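Local coordinates for protein beta-ketoacyl synthase (Burkholderia phymatum, PDB 4EWG) that probably catalyses the condensation of acyl groups with an acyl-carrier-protein-bound extender, as a 3-oxoacyl-[acyl-carrier-protein] synthase of the thiolase-like superfamily, at residues 186-191 / 247-252; 106-111 / 172-177. All coordinates share one frame; numbering follows the deposited sequence.

Overall arrangement
Contacts 1 and 2 lie with their centres about 16 Å apart on the same side of the chain's centre and share the large mixed sheet of the thiolase-like fold. Along the chain they come in series: 106-111 and 172-177 meet first, then 186-191 and 247-252. Helix 170-183 of contact 2 is followed, after a short loop, by strand 189-196 of contact 1, and that strand runs parallel to strand 105-110. The two contacts also touch, for the backbone of Leu191 is probably hydrogen-bonded to Gly106 and Ala108. Contact 2 packs a helix on the sheet in the buried interior, whereas contact 1, centred about 22 Å from the centre of the chain, is partly buried.

Contact 1. Residues 186-191 / 247-252; sequences KQTLML and YEHAKA
The methyl group of Thr188 lies over one face of the His249 imidazole, and this CH-pi contact carries most of the meeting between the residues at the entry to strand 189-196 and helix 247-252. CG2 of Thr188 stands 3.7 Å from the centroid of the His249 ring, displaced toward the rim. Its closest approach is to His249 CD2, at 3.5 Å. With its CG anti to the backbone N (chi1 -173°), His249 reaches from the helix to set its ring against the Thr188 methyl.

A looser apolar contact comes from Leu189, whose CD1 branch brings the side chain to the ring and approaches His249 CE1 obliquely at 3.9 Å.

No hydrogen bond joins the two segments. The ring nitrogens have other partners: ND1 is hydrogen-bonded to the carboxylate of Glu245, and NE2 has a weak bond with Arg104. The side-chain carboxylate of Glu246 accepts the backbone N-H groups of Glu248 and His249 at the start of the helix.

His249 binds calcium in a crystal structure of this protein, although none is bound to this chain here. Packing through methyl carbons leaves both ring nitrogens to polar partners, and the Glu245 bond probably fixes the ring's rotation.

Contact 2. Residues 106-111 / 172-177; sequences GVAYGS and SQAIGY
Ala174 lays its methyl group against the backbone of strand 105-110, overlapping the peptide that joins Ala108 to Tyr109. CB of Ala174 is 3.5 Å from the carbonyl O of Ala108, and it reaches the amide N of Tyr109 at 4.0 Å. A single methyl thus covers the carbonyl and the following amide in van der Waals contact.

The packing is reciprocal. Ala108 also points its CB at the helix, where its nearest neighbour is the carbonyl O of Ala174 at 3.6 Å. The two methyl groups are 4.0 Å apart, CB to CB, so each rests beside the other and against the opposing main chain. With such short side chains at the meeting point, the backbones come close: CA of Ala108 and CA of Ala174 are only 4.9 Å apart. No hydrogen bond crosses between the segments, and the contact is held by van der Waals packing of the methyls on each other and on the main chain.

The larger side chains turn to other neighbours. Tyr109 points away from helix 170-183, to the other side of the strand, where its ring packs on helices 76-92 and 146-154 and its hydroxyl is hydrogen-bonded to Thr241. From the helix, Gln173 NE2 and Tyr177 OH both form hydrogen bonds with the carbonyl O of Ile161 of the second subunit.

Helix 170-183 lies between strand 105-110, which Ala174 meets, and strand 402-409, where Ser172 and Ile175 pack on Leu406, as in the central helical layer of the alpha-beta-alpha-beta-alpha thiolase fold; strand 105-110 itself lies between strands 161-163 and 189-196.

Contact 1. Residues 186-191 / 247-252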
loop_
_atom_site.group_PDB
_atom_site.type_symbol
_atom_site.label_atom_id
_atom_site.label_comp_id
_atom_site.label_asym_id
_atom_site.label_seq_id
_atom_site.Cartn_x
_atom_site.Cartn_y
_atom_site.Cartn_z
ATOM N N LYS A 186 -13.443 12.410 -4.413
ATOM C CA LYS A 186 -13.549 11.013 -4.902
ATOM C C LYS A 186 -14.428 10.148 -4.030
ATOM O O LYS A 186 -15.003 9.192 -4.496
ATOM C CB LYS A 186 -12.154 10.379 -5.024
ATOM C CG LYS A 186 -11.307 10.999 -6.125
ATOM C CD LYS A 186 -11.916 10.607 -7.484
ATOM C CE LYS A 186 -11.880 11.717 -8.518
ATOM N NZ LYS A 186 -10.581 11.905 -9.150
ATOM N N GLN A 187 -14.491 10.497 -2.742
ATOM C CA GLN A 187 -15.253 9.774 -1.764
ATOM C C GLN A 187 -15.841 10.775 -0.802
ATOM O O GLN A 187 -15.232 11.817 -0.530
ATOM C CB GLN A 187 -14.329 8.816 -0.989
ATOM C CG GLN A 187 -13.794 7.666 -1.796
ATOM C CD GLN A 187 -14.858 6.661 -2.181
ATOM O OE1 GLN A 187 -14.706 5.980 -3.180
ATOM N NE2 GLN A 187 -15.954 6.568 -1.396
ATOM N N THR A 188 -17.012 10.457 -0.281
ATOM C CA THR A 188 -17.667 11.297 0.711
ATOM C C THR A 188 -17.135 10.988 2.093
ATOM O O THR A 188 -17.037 11.865 2.935
ATOM C CB THR A 188 -19.179 11.068 0.742
ATOM O OG1 THR A 188 -19.736 11.378 -0.539
ATOM C CG2 THR A 188 -19.839 11.946 1.783
ATOM N N LEU A 189 -16.818 9.719 2.327
ATOM C CA LEU A 189 -16.343 9.250 3.611
ATOM C C LEU A 189 -15.203 8.295 3.408
ATOM O O LEU A 189 -15.098 7.675 2.373
ATOM C CB LEU A 189 -17.473 8.507 4.340
ATOM C CG LEU A 189 -18.603 9.420 4.817
ATOM C CD1 LEU A 189 -19.975 8.982 4.229
ATOM C CD2 LEU A 189 -18.590 9.529 6.346
ATOM N N MET A 190 -14.353 8.171 4.419
ATOM C CA MET A 190 -13.252 7.203 4.422
ATOM C C MET A 190 -13.026 6.730 5.843
ATOM O O MET A 190 -13.034 7.544 6.794
ATOM C CB MET A 190 -11.931 7.817 3.909
ATOM C CG MET A 190 -11.880 8.176 2.426
ATOM S SD MET A 190 -11.961 6.759 1.307
ATOM C CE MET A 190 -10.251 6.156 1.272
ATOM N N LEU A 191 -12.853 5.420 5.998
ATOM C CA LEU A 191 -12.195 4.871 7.182
ATOM C C LEU A 191 -10.685 4.936 6.915
ATOM O O LEU A 191 -10.219 4.488 5.873
ATOM C CB LEU A 191 -12.612 3.431 7.417
ATOM C CG LEU A 191 -14.132 3.250 7.670
ATOM C CD1 LEU A 191 -14.409 1.787 7.845
ATOM C CD2 LEU A 191 -14.636 4.081 8.869
ATOM N N TYR A 247 -17.128 17.883 4.779
ATOM C CA TYR A 247 -17.636 18.815 5.771
ATOM C C TYR A 247 -19.149 19.068 5.676
ATOM O O TYR A 247 -19.842 18.987 6.681
ATOM C CB TYR A 247 -16.843 20.119 5.672
ATOM C CG TYR A 247 -17.277 21.235 6.614
ATOM C CD1 TYR A 247 -17.269 21.068 7.995
ATOM C CD2 TYR A 247 -17.700 22.478 6.096
ATOM C CE1 TYR A 247 -17.658 22.097 8.837
ATOM C CE2 TYR A 247 -18.097 23.517 6.934
ATOM C CZ TYR A 247 -18.077 23.324 8.295
ATOM O OH TYR A 247 -18.468 24.374 9.091
ATOM N N GLU A 248 -19.661 19.378 4.486
ATOM C CA GLU A 248 -21.113 19.645 4.339
ATOM C C GLU A 248 -21.936 18.405 4.676
ATOM O O GLU A 248 -22.969 18.491 5.333
ATOM C CB GLU A 248 -21.446 20.122 2.939
ATOM C CG GLU A 248 -20.777 21.440 2.583
ATOM C CD GLU A 248 -21.185 22.570 3.502
ATOM O OE1 GLU A 248 -22.388 22.832 3.567
ATOM O OE2 GLU A 248 -20.315 23.179 4.170
ATOM N N HIS A 249 -21.454 17.245 4.249
ATOM C CA HIS A 249 -22.111 16.006 4.576
ATOM C C HIS A 249 -22.197 15.807 6.076
ATOM O O HIS A 249 -23.247 15.506 6.603
ATOM C CB HIS A 249 -21.379 14.879 3.923
ATOM C CG HIS A 249 -22.060 13.581 4.055
ATOM N ND1 HIS A 249 -21.934 12.800 5.164
ATOM C CD2 HIS A 249 -22.872 12.883 3.166
ATOM C CE1 HIS A 249 -22.652 11.675 5.002
ATOM N NE2 HIS A 249 -23.221 11.714 3.775
ATOM N N ALA A 250 -21.091 16.030 6.785
ATOM C CA ALA A 250 -21.097 15.982 8.255
ATOM C C ALA A 250 -22.113 16.998 8.880
ATOM O O ALA A 250 -22.978 16.632 9.665
ATOM C CB ALA A 250 -19.678 16.231 8.769
ATOM N N LYS A 251 -21.995 18.269 8.494
ATOM C CA LYS A 251 -22.910 19.307 8.940
ATOM C C LYS A 251 -24.391 18.894 8.658
ATOM O O LYS A 251 -25.198 18.818 9.583
ATOM C CB LYS A 251 -22.508 20.685 8.340
ATOM N N ALA A 252 -24.713 18.527 7.419
ATOM C CA ALA A 252 -26.104 18.158 7.033
ATOM C C ALA A 252 -26.735 17.029 7.886
ATOM O O ALA A 252 -27.940 17.043 8.105
ATOM C CB ALA A 252 -26.170 17.784 5.559
#

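Contact 2. Residues 106-111 / 172-177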
loop_
_atom_site.group_PDB
_atom_site.type_symbol
_atom_site.label_atom_id
_atom_site.label_comp_id
_atom_site.label_asym_id
_atom_site.label_seq_id
_atom_site.Cartn_x
_atom_site.Cartn_y
_atom_site.Cartn_z
ATOM N N GLY A 106 -15.015 4.743 1.499
ATOM C CA GLY A 106 -13.865 3.901 1.126
ATOM C C GLY A 106 -12.979 3.628 2.325
ATOM O O GLY A 106 -13.331 3.945 3.471
ATOM N N VAL A 107 -11.845 2.993 2.080
ATOM C CA VAL A 107 -10.974 2.566 3.157
ATOM C C VAL A 107 -9.506 2.803 2.823
ATOM O O VAL A 107 -9.038 2.417 1.751
ATOM C CB VAL A 107 -11.159 1.068 3.486
ATOM C CG1 VAL A 107 -10.162 0.653 4.586
ATOM C CG2 VAL A 107 -12.607 0.784 3.859
ATOM N N ALA A 108 -8.799 3.468 3.721
ATOM C CA ALA A 108 -7.361 3.583 3.628
ATOM C C ALA A 108 -6.777 2.950 4.893
ATOM O O ALA A 108 -7.172 3.288 6.021
ATOM C CB ALA A 108 -6.939 5.044 3.491
ATOM N N TYR A 109 -5.865 1.997 4.712
ATOM C CA TYR A 109 -5.333 1.260 5.864
ATOM C C TYR A 109 -4.066 0.508 5.498
ATOM O O TYR A 109 -3.885 0.108 4.342
ATOM C CB TYR A 109 -6.372 0.210 6.340
ATOM C CG TYR A 109 -6.675 0.245 7.792
ATOM C CD1 TYR A 109 -5.867 -0.450 8.733
ATOM C CD2 TYR A 109 -7.764 0.973 8.273
ATOM C CE1 TYR A 109 -6.157 -0.412 10.099
ATOM C CE2 TYR A 109 -8.059 1.005 9.643
ATOM C CZ TYR A 109 -7.259 0.325 10.541
ATOM O OH TYR A 109 -7.555 0.398 11.879
ATOM N N GLY A 110 -3.234 0.264 6.497
ATOM C CA GLY A 110 -2.106 -0.611 6.300
ATOM C C GLY A 110 -1.444 -1.083 7.573
ATOM O O GLY A 110 -1.855 -0.719 8.680
ATOM N N SER A 111 -0.411 -1.903 7.390
ATOM C CA SER A 111 0.349 -2.462 8.492
ATOM C C SER A 111 1.731 -2.816 7.981
ATOM O O SER A 111 1.947 -2.861 6.775
ATOM C CB SER A 111 -0.343 -3.726 9.044
ATOM O OG SER A 111 -0.511 -4.699 8.047
ATOM N N SER A 172 -0.529 7.131 9.297
ATOM C CA SER A 172 -0.494 8.551 8.926
ATOM C C SER A 172 -0.697 8.737 7.431
ATOM O O SER A 172 -1.377 9.668 7.022
ATOM C CB SER A 172 0.795 9.224 9.393
ATOM O OG SER A 172 1.956 8.468 9.021
ATOM N N GLN A 173 -0.109 7.879 6.601
ATOM C CA GLN A 173 -0.422 7.937 5.178
ATOM C C GLN A 173 -1.900 7.611 4.915
ATOM O O GLN A 173 -2.512 8.185 4.006
ATOM C CB GLN A 173 0.476 7.017 4.349
ATOM C CG GLN A 173 1.917 7.538 4.224
ATOM C CD GLN A 173 2.714 6.862 3.107
ATOM O OE1 GLN A 173 2.677 5.645 2.957
ATOM N NE2 GLN A 173 3.414 7.651 2.322
ATOM N N ALA A 174 -2.475 6.710 5.708
ATOM C CA ALA A 174 -3.883 6.382 5.552
ATOM C C ALA A 174 -4.682 7.647 5.776
ATOM O O ALA A 174 -5.502 8.008 4.949
ATOM C CB ALA A 174 -4.316 5.246 6.483
ATOM N N ILE A 175 -4.399 8.349 6.861
ATOM C CA ILE A 175 -5.154 9.545 7.206
ATOM C C ILE A 175 -4.946 10.587 6.119
ATOM O O ILE A 175 -5.927 11.138 5.588
ATOM C CB ILE A 175 -4.805 10.086 8.653
ATOM C CG1 ILE A 175 -5.271 9.063 9.693
ATOM C CG2 ILE A 175 -5.426 11.481 8.951
ATOM C CD1 ILE A 175 -4.714 9.232 11.087
ATOM N N GLY A 176 -3.691 10.793 5.728
ATOM C CA GLY A 176 -3.362 11.815 4.743
ATOM C C GLY A 176 -3.956 11.560 3.378
ATOM O O GLY A 176 -4.539 12.443 2.755
ATOM N N TYR A 177 -3.768 10.359 2.874
ATOM C CA TYR A 177 -4.254 10.048 1.554
ATOM C C TYR A 177 -5.797 9.924 1.539
ATOM O O TYR A 177 -6.431 10.326 0.586
ATOM C CB TYR A 177 -3.580 8.759 0.996
ATOM C CG TYR A 177 -2.063 8.856 0.710
ATOM C CD1 TYR A 177 -1.469 10.054 0.324
ATOM C CD2 TYR A 177 -1.254 7.733 0.794
ATOM C CE1 TYR A 177 -0.120 10.127 0.037
ATOM C CE2 TYR A 177 0.092 7.788 0.523
ATOM C CZ TYR A 177 0.667 8.980 0.132
ATOM O OH TYR A 177 2.032 9.039 -0.128
#